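Local structure of receptor-type adenylate cyclase GRESAG 4.1 (Trypanosoma brucei, 1FX2) at residues V202-V207 / V211-L216; Q175-H180 / T197-V202; W27-D32 / D96-E101; R43-L48 / F64-K69; Y52-V57 / P71-Q76. The protein catalyses the conversion of ATP to cyclic AMP and diphosphate through this class III catalytic domain, as part of a membrane protein that may act as a receptor. All coordinates share one frame; numbering follows the deposited sequence. Where two conformers were deposited one is given.

Contact 1. Residues V202-V207 / V211-L216; sequences VALRGV and VKMYQL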
# COMPACT_ATOMS: atom_id res chain seq x y z
N VAL A 202 0.82 -7.36 2.40
CA VAL A 202 0.34 -8.60 2.96
C VAL A 202 0.67 -9.77 2.04
O VAL A 202 0.44 -9.73 0.82
CB VAL A 202 -1.25 -8.55 3.14
CG1 VAL A 202 -1.74 -9.80 3.76
CG2 VAL A 202 -1.67 -7.33 3.95
N ALA A 203 1.34 -10.80 2.61
CA ALA A 203 1.58 -11.99 1.83
C ALA A 203 0.27 -12.76 1.76
O ALA A 203 -0.30 -13.06 2.78
CB ALA A 203 2.65 -12.87 2.52
N LEU A 204 -0.17 -13.05 0.55
CA LEU A 204 -1.41 -13.78 0.26
C LEU A 204 -1.06 -15.16 -0.30
O LEU A 204 -0.26 -15.30 -1.23
CB LEU A 204 -2.25 -13.06 -0.82
CG LEU A 204 -2.78 -11.63 -0.56
CD1 LEU A 204 -3.46 -11.01 -1.78
CD2 LEU A 204 -3.71 -11.62 0.58
N ARG A 205 -1.77 -16.18 0.20
CA ARG A 205 -1.55 -17.53 -0.28
C ARG A 205 -1.83 -17.63 -1.77
O ARG A 205 -2.79 -17.07 -2.27
CB ARG A 205 -2.42 -18.52 0.51
CG ARG A 205 -1.92 -18.76 1.96
N GLY A 206 -0.93 -18.28 -2.50
CA GLY A 206 -1.14 -18.44 -3.93
C GLY A 206 -0.56 -17.34 -4.77
O GLY A 206 -0.16 -17.58 -5.91
N VAL A 207 -0.46 -16.14 -4.20
CA VAL A 207 0.06 -14.97 -4.91
C VAL A 207 1.55 -14.85 -4.58
O VAL A 207 1.92 -14.76 -3.41
CB VAL A 207 -0.68 -13.70 -4.42
CG1 VAL A 207 -0.15 -12.46 -5.20
CG2 VAL A 207 -2.21 -13.85 -4.65
N VAL A 211 1.19 -8.09 -1.34
CA VAL A 211 0.31 -7.10 -1.94
C VAL A 211 0.11 -5.93 -0.97
O VAL A 211 -0.27 -6.13 0.17
CB VAL A 211 -1.07 -7.75 -2.25
CG1 VAL A 211 -2.06 -6.70 -2.81
CG2 VAL A 211 -0.84 -8.84 -3.32
N LYS A 212 0.32 -4.71 -1.48
CA LYS A 212 0.16 -3.50 -0.66
C LYS A 212 -1.37 -3.23 -0.62
O LYS A 212 -1.96 -3.11 -1.72
CB LYS A 212 0.89 -2.33 -1.32
CG LYS A 212 2.41 -2.32 -1.09
CD LYS A 212 3.20 -2.99 -2.23
CE LYS A 212 4.66 -3.26 -1.81
NZ LYS A 212 5.40 -3.84 -2.99
N MET A 213 -1.93 -3.21 0.59
CA MET A 213 -3.35 -3.05 0.84
C MET A 213 -3.70 -1.70 1.36
O MET A 213 -2.93 -1.09 2.13
CB MET A 213 -3.83 -4.04 1.91
CG MET A 213 -3.73 -5.41 1.57
SD MET A 213 -4.80 -5.69 0.17
CE MET A 213 -4.30 -7.44 0.03
N TYR A 214 -4.87 -1.19 0.95
CA TYR A 214 -5.38 0.05 1.43
C TYR A 214 -6.77 -0.20 1.99
O TYR A 214 -7.60 -0.82 1.33
CB TYR A 214 -5.43 1.06 0.27
CG TYR A 214 -4.07 1.55 -0.11
CD1 TYR A 214 -3.23 0.74 -0.89
CD2 TYR A 214 -3.56 2.70 0.46
CE1 TYR A 214 -1.89 1.07 -1.04
CE2 TYR A 214 -2.21 3.04 0.28
CZ TYR A 214 -1.44 2.19 -0.46
OH TYR A 214 -0.09 2.56 -0.62
N GLN A 215 -7.01 0.36 3.15
CA GLN A 215 -8.34 0.28 3.77
C GLN A 215 -9.12 1.47 3.30
O GLN A 215 -8.70 2.63 3.52
CB GLN A 215 -8.14 0.28 5.28
CG GLN A 215 -9.46 0.47 6.07
CD GLN A 215 -9.18 0.49 7.54
OE1 GLN A 215 -9.26 1.57 8.22
NE2 GLN A 215 -8.69 -0.60 8.03
N LEU A 216 -10.29 1.21 2.71
CA LEU A 216 -11.19 2.34 2.33
C LEU A 216 -11.99 2.69 3.52
O LEU A 216 -12.82 1.86 3.99
CB LEU A 216 -12.09 1.88 1.13
CG LEU A 216 -13.16 2.91 0.73
CD1 LEU A 216 -12.43 4.03 -0.06
CD2 LEU A 216 -14.08 2.23 -0.26

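Contact 2. Residues Q175-H180 / T197-V202; sequences QVLMTH and TALGDV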
# COMPACT_ATOMS: atom_id res chain seq x y z
N GLN A 175 -15.11 -4.04 6.81
CA GLN A 175 -13.89 -3.44 6.27
C GLN A 175 -13.86 -3.67 4.75
O GLN A 175 -14.28 -4.72 4.24
CB GLN A 175 -12.70 -4.21 6.92
CG GLN A 175 -11.31 -3.50 6.68
CD GLN A 175 -10.24 -4.19 7.46
OE1 GLN A 175 -10.28 -5.38 7.68
NE2 GLN A 175 -9.19 -3.45 7.83
N VAL A 176 -13.36 -2.65 4.05
CA VAL A 176 -13.19 -2.70 2.59
C VAL A 176 -11.71 -2.50 2.31
O VAL A 176 -11.10 -1.51 2.73
CB VAL A 176 -13.96 -1.53 1.89
CG1 VAL A 176 -13.69 -1.58 0.34
CG2 VAL A 176 -15.51 -1.70 2.18
N LEU A 177 -11.09 -3.52 1.67
CA LEU A 177 -9.69 -3.41 1.26
C LEU A 177 -9.58 -3.27 -0.24
O LEU A 177 -10.36 -3.89 -1.00
CB LEU A 177 -8.96 -4.72 1.62
CG LEU A 177 -8.92 -4.97 3.15
CD1 LEU A 177 -8.12 -6.32 3.41
CD2 LEU A 177 -8.30 -3.83 3.98
N MET A 178 -8.65 -2.45 -0.66
CA MET A 178 -8.36 -2.26 -2.08
C MET A 178 -6.87 -2.52 -2.27
O MET A 178 -6.04 -2.08 -1.44
CB MET A 178 -8.64 -0.80 -2.52
CG MET A 178 -10.06 -0.18 -2.28
SD MET A 178 -9.99 1.66 -2.51
CE MET A 178 -8.87 1.58 -3.52
N THR A 179 -6.50 -3.17 -3.36
CA THR A 179 -5.06 -3.29 -3.62
C THR A 179 -4.54 -1.94 -4.09
O THR A 179 -5.30 -1.06 -4.53
CB THR A 179 -4.81 -4.31 -4.79
OG1 THR A 179 -5.56 -3.81 -5.93
CG2 THR A 179 -5.36 -5.70 -4.39
N HIS A 180 -3.24 -1.79 -4.07
CA HIS A 180 -2.69 -0.56 -4.62
C HIS A 180 -3.05 -0.42 -6.08
O HIS A 180 -3.22 0.68 -6.55
CB HIS A 180 -1.16 -0.58 -4.43
CG HIS A 180 -0.49 0.69 -4.88
ND1 HIS A 180 0.15 0.85 -6.09
CD2 HIS A 180 -0.44 1.89 -4.25
CE1 HIS A 180 0.58 2.11 -6.18
NE2 HIS A 180 0.23 2.74 -5.08
N THR A 197 -6.55 4.34 4.33
CA THR A 197 -5.49 4.14 5.31
C THR A 197 -4.60 3.03 4.78
O THR A 197 -5.09 1.93 4.41
CB THR A 197 -6.05 3.71 6.61
OG1 THR A 197 -6.87 4.79 7.11
CG2 THR A 197 -4.88 3.39 7.62
N ALA A 198 -3.30 3.32 4.59
CA ALA A 198 -2.38 2.28 4.16
C ALA A 198 -2.20 1.21 5.20
O ALA A 198 -1.96 1.51 6.36
CB ALA A 198 -0.96 2.89 3.84
N LEU A 199 -2.23 -0.05 4.76
CA LEU A 199 -2.01 -1.12 5.67
C LEU A 199 -0.67 -1.83 5.33
O LEU A 199 -0.40 -2.86 5.92
CB LEU A 199 -3.23 -2.11 5.64
CG LEU A 199 -4.61 -1.53 6.07
CD1 LEU A 199 -5.70 -2.61 6.06
CD2 LEU A 199 -4.65 -0.89 7.41
N GLY A 200 0.16 -1.27 4.46
CA GLY A 200 1.48 -1.89 4.14
C GLY A 200 1.47 -2.91 3.00
O GLY A 200 0.87 -2.67 1.95
N ASP A 201 1.99 -4.11 3.26
CA ASP A 201 1.94 -5.26 2.30
C ASP A 201 1.62 -6.53 3.03
O ASP A 201 2.14 -6.77 4.12
CB ASP A 201 3.17 -5.56 1.42
CG ASP A 201 4.30 -4.57 1.53
OD1 ASP A 201 4.15 -3.53 2.21
OD2 ASP A 201 5.36 -4.86 0.89
N VAL A 202 0.82 -7.36 2.40
CA VAL A 202 0.34 -8.60 2.96
C VAL A 202 0.67 -9.77 2.04
O VAL A 202 0.44 -9.73 0.82
CB VAL A 202 -1.25 -8.55 3.14
CG1 VAL A 202 -1.74 -9.80 3.76
CG2 VAL A 202 -1.67 -7.33 3.95

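Contact 3. Residues W27-D32 / D96-E101; sequences WAAHPD and DDSYRE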
# COMPACT_ATOMS: atom_id res chain seq x y z
N TRP A 27 -25.68 -18.61 10.79
CA TRP A 27 -26.79 -19.53 10.37
C TRP A 27 -26.98 -20.55 11.48
O TRP A 27 -28.14 -20.92 11.70
CB TRP A 27 -26.36 -20.29 9.13
CG TRP A 27 -26.70 -19.50 7.85
CD1 TRP A 27 -25.83 -18.68 7.12
CD2 TRP A 27 -27.98 -19.44 7.19
NE1 TRP A 27 -26.54 -18.12 6.03
CE2 TRP A 27 -27.85 -18.57 6.07
CE3 TRP A 27 -29.25 -20.07 7.44
CZ2 TRP A 27 -28.91 -18.29 5.17
CZ3 TRP A 27 -30.28 -19.82 6.57
CH2 TRP A 27 -30.12 -18.93 5.43
N ALA A 28 -25.93 -20.98 12.18
CA ALA A 28 -26.16 -22.00 13.25
C ALA A 28 -26.91 -21.41 14.39
O ALA A 28 -27.82 -22.07 14.99
CB ALA A 28 -24.86 -22.58 13.75
N ALA A 29 -26.60 -20.18 14.79
CA ALA A 29 -27.26 -19.53 15.90
C ALA A 29 -28.61 -18.92 15.61
O ALA A 29 -29.49 -18.93 16.48
CB ALA A 29 -26.34 -18.37 16.44
N HIS A 30 -28.84 -18.50 14.37
CA HIS A 30 -30.04 -17.76 14.01
C HIS A 30 -30.66 -18.29 12.73
O HIS A 30 -30.92 -17.57 11.76
CB HIS A 30 -29.66 -16.30 13.78
CG HIS A 30 -28.93 -15.69 14.94
ND1 HIS A 30 -29.45 -15.65 16.23
CD2 HIS A 30 -27.68 -15.17 15.02
CE1 HIS A 30 -28.54 -15.13 17.05
NE2 HIS A 30 -27.46 -14.82 16.34
N PRO A 31 -31.03 -19.57 12.73
CA PRO A 31 -31.62 -20.13 11.49
C PRO A 31 -32.99 -19.55 11.10
O PRO A 31 -33.35 -19.58 9.91
CB PRO A 31 -31.77 -21.64 11.83
CG PRO A 31 -32.01 -21.58 13.32
CD PRO A 31 -30.95 -20.59 13.82
N ASP A 32 -33.70 -18.95 12.02
CA ASP A 32 -34.97 -18.33 11.74
C ASP A 32 -34.85 -16.83 11.37
O ASP A 32 -35.77 -16.22 10.89
CB ASP A 32 -35.86 -18.46 12.97
CG ASP A 32 -36.37 -19.89 13.18
OD1 ASP A 32 -36.33 -20.72 12.25
OD2 ASP A 32 -36.85 -20.16 14.30
N ASP A 96 -25.89 -8.51 16.05
CA ASP A 96 -24.88 -7.66 16.72
C ASP A 96 -24.43 -8.33 18.02
O ASP A 96 -23.24 -8.34 18.33
CB ASP A 96 -25.47 -6.29 16.96
CG ASP A 96 -25.59 -5.52 15.67
OD1 ASP A 96 -26.66 -5.53 15.02
OD2 ASP A 96 -24.54 -4.96 15.25
N ASP A 97 -25.38 -8.90 18.76
CA ASP A 97 -24.95 -9.61 19.99
C ASP A 97 -24.04 -10.75 19.67
O ASP A 97 -23.04 -10.94 20.36
CB ASP A 97 -26.23 -10.18 20.70
CG ASP A 97 -27.07 -9.11 21.36
OD1 ASP A 97 -26.67 -7.95 21.47
OD2 ASP A 97 -28.22 -9.43 21.73
N SER A 98 -24.32 -11.52 18.60
CA SER A 98 -23.41 -12.62 18.23
C SER A 98 -22.01 -12.11 17.84
O SER A 98 -21.02 -12.64 18.35
CB SER A 98 -23.93 -13.41 17.02
OG SER A 98 -25.07 -14.19 17.48
N TYR A 99 -21.90 -11.06 17.03
CA TYR A 99 -20.57 -10.60 16.68
C TYR A 99 -19.81 -10.14 17.89
O TYR A 99 -18.60 -10.37 17.92
CB TYR A 99 -20.68 -9.44 15.69
CG TYR A 99 -20.93 -9.90 14.22
CD1 TYR A 99 -22.05 -9.37 13.51
CD2 TYR A 99 -20.02 -10.76 13.54
CE1 TYR A 99 -22.25 -9.70 12.18
CE2 TYR A 99 -20.23 -11.08 12.20
CZ TYR A 99 -21.34 -10.52 11.56
OH TYR A 99 -21.56 -10.80 10.21
N ARG A 100 -20.47 -9.41 18.79
CA ARG A 100 -19.79 -8.96 20.00
C ARG A 100 -19.31 -10.14 20.86
O ARG A 100 -18.18 -10.10 21.31
CB ARG A 100 -20.68 -7.98 20.75
CG ARG A 100 -20.79 -6.68 19.98
CD ARG A 100 -21.56 -5.64 20.73
NE ARG A 100 -23.00 -5.98 20.69
CZ ARG A 100 -24.00 -5.13 20.72
NH1 ARG A 100 -23.77 -3.82 20.88
NH2 ARG A 100 -25.22 -5.60 20.60
N GLU A 101 -20.17 -11.16 21.03
CA GLU A 101 -19.74 -12.33 21.82
C GLU A 101 -18.55 -12.99 21.16
O GLU A 101 -17.62 -13.47 21.84
CB GLU A 101 -20.92 -13.29 21.96
CG GLU A 101 -21.99 -12.84 22.88
CD GLU A 101 -23.36 -13.54 22.66
OE1 GLU A 101 -23.40 -14.55 21.90
OE2 GLU A 101 -24.40 -13.09 23.25

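Contact 4. Residues R43-L48 / F64-K69; sequences RMVRSL and FMIASK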
# COMPACT_ATOMS: atom_id res chain seq x y z
N ARG A 43 -30.88 -7.90 -1.74
CA ARG A 43 -31.61 -6.81 -2.36
C ARG A 43 -30.83 -5.50 -2.32
O ARG A 43 -30.78 -4.75 -3.28
CB ARG A 43 -32.96 -6.65 -1.64
CG ARG A 43 -33.91 -7.74 -1.93
CD ARG A 43 -35.28 -7.26 -1.42
NE ARG A 43 -35.31 -7.03 0.04
CZ ARG A 43 -35.59 -8.00 0.92
NH1 ARG A 43 -35.83 -9.24 0.49
NH2 ARG A 43 -35.78 -7.68 2.19
N MET A 44 -30.17 -5.21 -1.16
CA MET A 44 -29.38 -3.97 -1.06
C MET A 44 -28.17 -4.01 -1.99
O MET A 44 -27.90 -3.02 -2.67
CB MET A 44 -28.96 -3.71 0.37
CG MET A 44 -30.17 -3.33 1.26
SD MET A 44 -29.64 -2.76 2.90
CE MET A 44 -29.24 -4.42 3.64
N VAL A 45 -27.45 -5.14 -2.01
CA VAL A 45 -26.26 -5.21 -2.91
C VAL A 45 -26.73 -5.03 -4.37
O VAL A 45 -26.11 -4.29 -5.11
CB VAL A 45 -25.47 -6.55 -2.67
CG1 VAL A 45 -24.37 -6.65 -3.71
CG2 VAL A 45 -24.88 -6.57 -1.21
N ARG A 46 -27.82 -5.70 -4.76
CA ARG A 46 -28.26 -5.62 -6.15
C ARG A 46 -28.75 -4.27 -6.48
O ARG A 46 -28.50 -3.81 -7.64
CB ARG A 46 -29.23 -6.72 -6.45
CG ARG A 46 -28.56 -8.06 -6.49
CD ARG A 46 -29.51 -9.24 -6.66
NE ARG A 46 -28.77 -10.42 -6.91
CZ ARG A 46 -29.14 -11.62 -6.56
NH1 ARG A 46 -30.28 -11.83 -5.83
NH2 ARG A 46 -28.51 -12.61 -7.10
N SER A 47 -29.37 -3.55 -5.55
CA SER A 47 -29.78 -2.19 -5.81
C SER A 47 -28.56 -1.32 -6.12
O SER A 47 -28.60 -0.43 -7.03
CB SER A 47 -30.48 -1.63 -4.59
OG SER A 47 -30.82 -0.31 -4.79
N LEU A 48 -27.48 -1.53 -5.36
CA LEU A 48 -26.25 -0.79 -5.60
C LEU A 48 -25.58 -1.17 -6.92
O LEU A 48 -24.95 -0.27 -7.56
CB LEU A 48 -25.29 -1.01 -4.40
CG LEU A 48 -25.88 -0.42 -3.12
CD1 LEU A 48 -24.91 -0.74 -1.98
CD2 LEU A 48 -26.13 1.11 -3.22
N PHE A 64 -20.75 -12.40 -3.14
CA PHE A 64 -20.95 -11.73 -4.46
C PHE A 64 -19.60 -11.58 -5.17
O PHE A 64 -18.55 -11.34 -4.52
CB PHE A 64 -21.57 -10.31 -4.34
CG PHE A 64 -23.04 -10.29 -4.31
CD1 PHE A 64 -23.70 -10.56 -3.13
CD2 PHE A 64 -23.79 -9.98 -5.44
CE1 PHE A 64 -25.08 -10.51 -3.11
CE2 PHE A 64 -25.12 -9.93 -5.44
CZ PHE A 64 -25.83 -10.19 -4.25
N MET A 65 -19.66 -11.73 -6.50
CA MET A 65 -18.51 -11.36 -7.39
C MET A 65 -19.13 -10.34 -8.33
O MET A 65 -20.06 -10.65 -9.10
CB MET A 65 -17.93 -12.59 -8.12
CG MET A 65 -16.78 -12.13 -9.06
SD MET A 65 -16.31 -13.63 -9.99
CE MET A 65 -15.10 -12.96 -11.17
N ILE A 66 -18.57 -9.14 -8.32
CA ILE A 66 -19.14 -7.99 -9.11
C ILE A 66 -18.01 -7.39 -9.98
O ILE A 66 -16.87 -7.28 -9.50
CB ILE A 66 -19.65 -6.89 -8.14
CG1 ILE A 66 -20.81 -7.45 -7.27
CG2 ILE A 66 -20.18 -5.65 -8.95
CD1 ILE A 66 -21.08 -6.63 -6.04
N ALA A 67 -18.33 -7.08 -11.26
CA ALA A 67 -17.31 -6.47 -12.13
C ALA A 67 -17.73 -5.05 -12.49
O ALA A 67 -18.90 -4.73 -12.54
CB ALA A 67 -17.14 -7.31 -13.44
N SER A 68 -16.76 -4.19 -12.72
CA SER A 68 -17.10 -2.79 -13.08
C SER A 68 -16.11 -2.29 -14.16
O SER A 68 -14.93 -2.58 -14.09
CB SER A 68 -16.89 -1.89 -11.87
OG SER A 68 -17.18 -0.55 -12.22
N LYS A 69 -16.65 -1.60 -15.17
CA LYS A 69 -15.78 -0.93 -16.18
C LYS A 69 -15.10 0.29 -15.60
O LYS A 69 -14.12 0.75 -16.12
CB LYS A 69 -16.67 -0.46 -17.33
CG LYS A 69 -17.23 -1.55 -18.11
CD LYS A 69 -18.16 -0.91 -19.20
CE LYS A 69 -18.86 -1.97 -19.97
NZ LYS A 69 -19.65 -1.36 -21.09

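Contact 5. Residues Y52-V57 / P71-Q76; sequences YKCYEV and PFAAVQ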
# COMPACT_ATOMS: atom_id res chain seq x y z
N TYR A 52 -24.77 1.90 -9.52
CA TYR A 52 -23.41 2.19 -9.97
C TYR A 52 -23.04 1.56 -11.31
O TYR A 52 -21.84 1.57 -11.69
CB TYR A 52 -22.37 1.87 -8.84
CG TYR A 52 -22.58 2.79 -7.71
CD1 TYR A 52 -23.28 2.40 -6.54
CD2 TYR A 52 -22.16 4.08 -7.82
CE1 TYR A 52 -23.51 3.30 -5.54
CE2 TYR A 52 -22.40 5.00 -6.84
CZ TYR A 52 -23.07 4.59 -5.69
OH TYR A 52 -23.31 5.45 -4.64
N LYS A 53 -24.04 1.00 -12.03
CA LYS A 53 -23.83 0.47 -13.40
C LYS A 53 -22.77 -0.58 -13.48
O LYS A 53 -21.98 -0.65 -14.43
CB LYS A 53 -23.52 1.62 -14.40
CG LYS A 53 -24.67 2.65 -14.36
CD LYS A 53 -24.43 3.82 -15.32
CE LYS A 53 -25.68 4.69 -15.45
NZ LYS A 53 -25.55 5.94 -14.66
N CYS A 54 -22.67 -1.36 -12.39
CA CYS A 54 -21.74 -2.50 -12.35
C CYS A 54 -22.43 -3.77 -12.86
O CYS A 54 -23.65 -3.71 -13.26
CB CYS A 54 -21.23 -2.68 -10.88
SG CYS A 54 -20.18 -1.36 -10.29
N TYR A 55 -21.76 -4.91 -12.78
CA TYR A 55 -22.30 -6.13 -13.35
C TYR A 55 -22.13 -7.26 -12.35
O TYR A 55 -21.03 -7.55 -11.89
CB TYR A 55 -21.47 -6.46 -14.62
CG TYR A 55 -21.87 -7.73 -15.33
CD1 TYR A 55 -23.06 -7.79 -16.04
CD2 TYR A 55 -21.04 -8.84 -15.31
CE1 TYR A 55 -23.41 -8.95 -16.74
CE2 TYR A 55 -21.39 -10.04 -15.99
CZ TYR A 55 -22.58 -10.05 -16.70
OH TYR A 55 -22.91 -11.21 -17.37
N GLU A 56 -23.24 -7.93 -12.04
CA GLU A 56 -23.15 -9.07 -11.16
C GLU A 56 -22.60 -10.23 -11.95
O GLU A 56 -23.33 -10.75 -12.86
CB GLU A 56 -24.55 -9.40 -10.58
CG GLU A 56 -24.55 -10.57 -9.56
CD GLU A 56 -25.94 -10.80 -8.97
OE1 GLU A 56 -26.71 -9.84 -8.88
OE2 GLU A 56 -26.17 -11.99 -8.69
N VAL A 57 -21.43 -10.78 -11.58
CA VAL A 57 -20.87 -11.91 -12.31
C VAL A 57 -21.56 -13.16 -11.79
O VAL A 57 -22.03 -14.01 -12.60
CB VAL A 57 -19.35 -11.99 -12.09
CG1 VAL A 57 -18.77 -13.21 -12.85
CG2 VAL A 57 -18.73 -10.64 -12.49
N PRO A 71 -13.24 1.97 -12.10
CA PRO A 71 -12.71 1.70 -10.77
C PRO A 71 -13.44 2.56 -9.73
O PRO A 71 -13.77 2.07 -8.63
CB PRO A 71 -11.25 2.11 -10.88
CG PRO A 71 -10.94 1.95 -12.35
CD PRO A 71 -12.16 2.39 -13.04
N PHE A 72 -13.77 3.82 -10.03
CA PHE A 72 -14.41 4.69 -9.01
C PHE A 72 -15.84 4.19 -8.74
O PHE A 72 -16.27 4.24 -7.57
CB PHE A 72 -14.44 6.19 -9.46
CG PHE A 72 -14.84 7.16 -8.38
CD1 PHE A 72 -14.12 7.22 -7.21
CD2 PHE A 72 -15.92 8.01 -8.57
CE1 PHE A 72 -14.49 8.17 -6.22
CE2 PHE A 72 -16.26 8.94 -7.57
CZ PHE A 72 -15.55 8.98 -6.47
N ALA A 73 -16.54 3.66 -9.74
CA ALA A 73 -17.87 3.18 -9.46
C ALA A 73 -17.80 2.02 -8.50
O ALA A 73 -18.69 1.87 -7.66
CB ALA A 73 -18.56 2.75 -10.77
N ALA A 74 -16.81 1.16 -8.63
CA ALA A 74 -16.70 0.01 -7.75
C ALA A 74 -16.41 0.50 -6.32
O ALA A 74 -16.93 -0.07 -5.33
CB ALA A 74 -15.55 -0.84 -8.23
N VAL A 75 -15.54 1.49 -6.14
CA VAL A 75 -15.24 2.02 -4.86
C VAL A 75 -16.49 2.68 -4.29
O VAL A 75 -16.79 2.50 -3.06
CB VAL A 75 -14.09 3.05 -4.99
CG1 VAL A 75 -13.93 3.87 -3.72
CG2 VAL A 75 -12.85 2.29 -5.28
N GLN A 76 -17.24 3.43 -5.09
CA GLN A 76 -18.48 4.01 -4.56
C GLN A 76 -19.47 2.98 -4.15
O GLN A 76 -20.17 3.14 -3.10
CB GLN A 76 -19.19 4.91 -5.59
CG GLN A 76 -18.30 6.11 -6.00
CD GLN A 76 -19.00 6.94 -7.09
OE1 GLN A 76 -19.53 8.01 -6.83
NE2 GLN A 76 -19.07 6.38 -8.30
O HOH W 1 -21.96 7.99 -4.43

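Contact 1. Residues V202-V207 / V211-L216
V202 and V211 form an antiparallel hydrogen-bonded pair, their CA atoms 5.1 Å apart. This pair closes a beta hairpin between strands 196-202 and 211-216 of the main sheet in the cyclase catalytic domain. Two backbone bonds lock it. V202 N donates to V211 O at 2.8 Å with an N-H...O angle of 157°. V211 N returns a straighter bond to V202 O, also 2.8 Å, at 174°. Beyond the pair the chain leaves the sheet through a type II beta turn from L204 to V207. G206 takes the third place of that turn with a positive phi.

The side chains make an apolar cluster. V211 is its centre. With chi1 at 177°, its CG2 branch stands beside the backbone N. CG2 meets L204 CD1 at 3.7 Å and V207 CG1 at 4.1 Å, so the turn folds back over this valine. M213 bends at chi2 and serves both ends of the cluster. Helix 159-169 lies against it, with M163 on V211 and T167 on M213. V202 crosses M213 at about a right angle, where V202 CG2 rests 3.7 Å from M213 CG. At the other end of the methionine, CE lies 4.1 Å from L204 CD1.

Contact 2. Residues Q175-H180 / T197-V202
L199 meets L177 and Q175 through the end of its side chain. Its CB starts toward strand 176-179. Chi1 of -61° sets CG opposite its own carbonyl carbon, and an extended chi2 carries CD1 out as the far tip. CB and CG lie too far back to touch. CD1 makes the contact. It sits 3.5 Å from L177 CD2, a close apolar touch where the two leucines cross at about a right angle. The same methyl is 4.0 Å from Q175 NE2. Q175 arrives from the opposite direction on an extended chain. Its amide is held at the other atom, where OE1 is hydrogen-bonded to N172 N.

F224 and L227 also pack on Q175, and T167 of helix 159-169 packs on L177. The backbones stay apart, with 9.1 Å between the CA atoms of L177 and L199. Strand 211-216 runs between them and bonds to both. The arrangement is a contact between next-but-one strands, made over one face of the mixed sheet of the class III cyclase fold.

Contact 3. Residues W27-D32 / D96-E101
H30 and S98 are joined by one polar bond. H30 NE2 and S98 OG are 2.7 Å apart, at an angle of 162°, and either could be the donor. The hydroxyl comes to the edge of the imidazole, near the ring plane. H30 CG lies opposite its own carbonyl carbon (chi1 -54°), and the ring extends across to the other helix. S98 OG also has a weak hydrogen bond to A94 O in its own helix.

The packing is slight. A29 CB lies 3.7 Å above the plane of the H30 ring, over its centre, and backs one face. The same methyl is 4.5 Å from S98 OG.

H30 is the first residue beyond the end of helix 23-29, so the bond ties that end to the flank of helix 94-109. One turn back, L26 packs on S98 and Y99. Through its OH, Y99 joins helix 94-109 to E21 O, shortly before helix 23-29, and to R133 N, just before strand 134-141.

Contact 4. Residues R43-L48 / F64-K69
R46 NH2 forms a salt bridge with E56 OE2, and the arginine crosses the edge of the F64 ring at about a right angle. R46 NE comes to the edge of the F64 ring, near its plane, 4.0 Å from CE2. The guanidinium turns one face to F64 CZ, and the two planes are 77° apart, a T-shaped approach.

The face of the same ring is taken by V45. V45 CG1 lies 3.6 Å from the F64 ring centroid and only 5° off the normal, a well-centred CH-pi contact. Chi1 of 174° puts that methyl opposite the backbone N, where it also touches I66 CD1 at 4.0 Å. H42 adds an edge-to-face contact with F64. D62, predicted to bind magnesium, is next to this strand's start.

Helix 34-51 thus lies on the sheet over strand 63-68. Their local axes pass 11.3 Å apart and run nearly parallel. L81 and F85 of helix 71-87 close on V45, and T18 and I16 of strand 13-20 pair with F64 and I66.

Contact 5. Residues Y52-V57 / P71-Q76
The Y52 ring has the backbone of Q76 over one face, with Q76 C 4.2 Å above the plane, over its centre. A water lies in plane at the edge of the ring, 2.9 Å from Y52 OH. The Q76 amide is tilted 58° from the phenol. Q76 CB is closest, 3.4 Å from Y52 CE2. Q76 CG rests 3.8 Å above the F72 ring plane, offset toward the rim.

A73 packs beside the main chain of Y52. Its CB is 3.6 Å from Y52 O and 4.4 Å from C54 SG. Y52 is the first residue past helix 34-51, and K53 follows as the C-prime residue of a Schellman motif. The contact therefore joins that helix end, and the C54 link into strand 55-60, to the first turns of helix 71-87.

The direct touches are van der Waals contacts. The polar link passes through the water, which gives Q76 OE1 a weak bond of 3.4 Å. Shape, more than hydrogen bonding, probably sets how this helix start lies against Y52.

Overall arrangement
Along the chain, contact 3 spans the longest separation, and contacts 4 and 5 lie between its two segments. Contact 2 and then contact 1 follow. Contacts 4 and 5 are about 7 Å apart between centres and meet through paired strands 55-60 and 63-68. Contacts 1 and 2 are equally close and share V202 and strands 196-202 and 211-216. The two pairs mark the two ends of one mixed sheet, their centres about 19 to 22 Å apart. V75 of helix 71-87 links them by touching L216. The centre of contact 3 lies about 25 to 30 Å from theirs. Contacts 1 and 2 lie at the subunit interface, while contacts 4 and 5 pack under helices of their own chain.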